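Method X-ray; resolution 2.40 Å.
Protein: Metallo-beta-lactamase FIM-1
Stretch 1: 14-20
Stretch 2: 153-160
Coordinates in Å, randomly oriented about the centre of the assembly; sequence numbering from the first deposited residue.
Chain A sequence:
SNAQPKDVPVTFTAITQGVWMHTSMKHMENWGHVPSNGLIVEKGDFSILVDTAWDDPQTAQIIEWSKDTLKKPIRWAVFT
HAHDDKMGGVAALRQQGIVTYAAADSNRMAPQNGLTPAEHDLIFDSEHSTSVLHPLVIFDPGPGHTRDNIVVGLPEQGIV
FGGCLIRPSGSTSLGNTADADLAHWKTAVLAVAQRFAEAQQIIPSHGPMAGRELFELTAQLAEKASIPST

Stretch 1 (14-20) AITQGVW
Stretch 2 153-160: GLPEQGIV

Two hairpin ends that are distant in sequence can pack mainly through side chains, with a single weak bond to the backbone, and this contact in the metallo-beta-lactamase FIM-1 is a compact example. Residues 14-20 form strand, type II turn (Thr16 to Val19) and strand, closed by Val19 N to Thr16 O at 3.1 Å and Ile15 N to Val19 O at 2.9 Å. Gly18, at phi/psi 83/8, occupies a turn position where a CB would jam against the carbonyl oxygen of Gln17.

Stretch 2 enters as extended strand at Gly153, beyond reach of the partner. Leu154 (phi/psi -121/76, chi1 m, chi2 t) points toward it, bringing CD1 to 3.6 Å from Val19 CG2. Its backbone pairs with Ile159, Leu154 N to Ile159 O at 2.6 Å and Ile159 N to Leu154 O at 3.2 Å, so the intervening residues loop out. Pro155 and Glu156, both at -61/-33, lie on that excursion and touch nothing of stretch 1.

Gln157 (-106/2) brings the chain back, its N 2.9 Å from Leu154 O. Here the register is set: Gln157 CA lies 7.7 Å from Thr16 CA, a spacing bridged by Gln157 CG and Thr16 CG2, 4.0 Å apart. With chi1 m and chi2 near 115°, its amide reaches the turn, where Gln157 NE2 donates a weak hydrogen bond to Gln17 O (3.5 Å, 151°). Gln157 NE2 also lies 3.7 Å from Val19 CG2.

Gly158 turns the chain with positive phi (68/37). Ile159 (-121/133, chi1 m, chi2 t) then directs CD1 among three side chains: 3.6 Å from Thr16 CG2, 3.8 Å from Ile15 CG2 (Ile15 m, m) and 4.0 Å from Val19 CG1. Thr16 and Val19 both have chi1 t. Val160 continues the strand out of reach. Apolar packing thus dominates the 222 Å² buried, with one weak polar link.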

# COMPACT_ATOMS: atom_id res chain seq x y z
N ALA A 14 -19.66 -0.21 -11.42
CA ALA A 14 -21.05 0.23 -11.30
C ALA A 14 -21.56 -0.04 -9.89
O ALA A 14 -21.46 -1.16 -9.38
CB ALA A 14 -21.92 -0.48 -12.33
N ILE A 15 -22.10 1.00 -9.26
CA ILE A 15 -22.60 0.92 -7.89
C ILE A 15 -24.10 0.65 -7.94
O ILE A 15 -24.58 -0.36 -7.41
CB ILE A 15 -22.30 2.20 -7.10
CG1 ILE A 15 -20.79 2.36 -6.91
CG2 ILE A 15 -23.02 2.19 -5.77
CD1 ILE A 15 -20.16 1.25 -6.09
N THR A 16 -24.84 1.55 -8.58
CA THR A 16 -26.23 1.33 -8.95
C THR A 16 -26.45 1.98 -10.31
O THR A 16 -25.50 2.43 -10.95
CB THR A 16 -27.18 1.87 -7.87
OG1 THR A 16 -28.52 1.43 -8.15
CG2 THR A 16 -27.15 3.39 -7.85
N GLN A 17 -27.70 2.01 -10.76
CA GLN A 17 -28.00 2.60 -12.06
C GLN A 17 -27.68 4.09 -12.04
O GLN A 17 -28.24 4.85 -11.25
CB GLN A 17 -29.46 2.37 -12.43
CG GLN A 17 -29.78 2.63 -13.90
CD GLN A 17 -30.04 4.10 -14.20
OE1 GLN A 17 -30.71 4.79 -13.45
NE2 GLN A 17 -29.49 4.57 -15.32
N GLY A 18 -26.76 4.51 -12.92
CA GLY A 18 -26.39 5.90 -13.03
C GLY A 18 -25.35 6.37 -12.04
O GLY A 18 -25.08 7.58 -11.97
N VAL A 19 -24.76 5.47 -11.26
CA VAL A 19 -23.78 5.83 -10.23
C VAL A 19 -22.59 4.89 -10.36
O VAL A 19 -22.72 3.68 -10.16
CB VAL A 19 -24.37 5.75 -8.81
CG1 VAL A 19 -23.34 6.18 -7.78
CG2 VAL A 19 -25.63 6.61 -8.71
N TRP A 20 -21.42 5.44 -10.70
CA TRP A 20 -20.19 4.68 -10.84
C TRP A 20 -19.20 5.09 -9.77
O TRP A 20 -19.15 6.25 -9.35
CB TRP A 20 -19.56 4.90 -12.23
CG TRP A 20 -20.48 4.58 -13.36
CD1 TRP A 20 -21.48 5.37 -13.84
CD2 TRP A 20 -20.47 3.40 -14.18
NE1 TRP A 20 -22.11 4.75 -14.89
CE2 TRP A 20 -21.50 3.54 -15.12
CE3 TRP A 20 -19.69 2.24 -14.19
CZ2 TRP A 20 -21.78 2.56 -16.08
CZ3 TRP A 20 -19.97 1.27 -15.14
CH2 TRP A 20 -21.00 1.44 -16.07
N GLY A 153 -24.54 12.93 -0.58
CA GLY A 153 -25.56 11.91 -0.49
C GLY A 153 -26.35 11.81 -1.78
O GLY A 153 -26.52 12.79 -2.49
N LEU A 154 -26.83 10.60 -2.07
CA LEU A 154 -27.74 10.33 -3.19
C LEU A 154 -29.00 9.72 -2.59
O LEU A 154 -29.22 8.50 -2.69
CB LEU A 154 -27.10 9.43 -4.24
CG LEU A 154 -26.19 10.10 -5.28
CD1 LEU A 154 -25.35 9.08 -6.04
CD2 LEU A 154 -27.02 10.94 -6.24
N PRO A 155 -29.85 10.53 -1.95
CA PRO A 155 -30.99 9.96 -1.20
C PRO A 155 -31.96 9.17 -2.06
O PRO A 155 -32.55 8.20 -1.58
CB PRO A 155 -31.66 11.21 -0.59
CG PRO A 155 -30.60 12.26 -0.61
CD PRO A 155 -29.80 12.00 -1.84
N GLU A 156 -32.14 9.57 -3.32
CA GLU A 156 -33.02 8.81 -4.22
C GLU A 156 -32.53 7.38 -4.41
O GLU A 156 -33.34 6.46 -4.57
CB GLU A 156 -33.12 9.52 -5.57
CG GLU A 156 -34.18 10.61 -5.61
CD GLU A 156 -33.88 11.67 -6.66
OE1 GLU A 156 -33.71 12.85 -6.28
OE2 GLU A 156 -33.82 11.32 -7.86
N GLN A 157 -31.21 7.17 -4.39
CA GLN A 157 -30.64 5.84 -4.58
C GLN A 157 -30.09 5.23 -3.30
O GLN A 157 -29.55 4.13 -3.34
CB GLN A 157 -29.53 5.89 -5.64
CG GLN A 157 -30.05 6.04 -7.07
CD GLN A 157 -29.64 7.35 -7.71
OE1 GLN A 157 -29.69 8.41 -7.07
NE2 GLN A 157 -29.24 7.30 -8.97
N GLY A 158 -30.22 5.92 -2.16
CA GLY A 158 -29.79 5.38 -0.89
C GLY A 158 -28.29 5.22 -0.74
O GLY A 158 -27.83 4.26 -0.12
N ILE A 159 -27.51 6.16 -1.28
CA ILE A 159 -26.05 6.09 -1.25
C ILE A 159 -25.52 7.33 -0.54
O ILE A 159 -25.94 8.45 -0.83
CB ILE A 159 -25.46 5.99 -2.67
CG1 ILE A 159 -26.02 4.78 -3.41
CG2 ILE A 159 -23.94 5.92 -2.61
CD1 ILE A 159 -25.67 4.76 -4.87
N VAL A 160 -24.57 7.11 0.37
CA VAL A 160 -23.80 8.19 0.99
C VAL A 160 -22.34 7.96 0.66
O VAL A 160 -21.81 6.87 0.89
CB VAL A 160 -24.01 8.24 2.52
CG1 VAL A 160 -23.15 9.33 3.13
CG2 VAL A 160 -25.47 8.48 2.84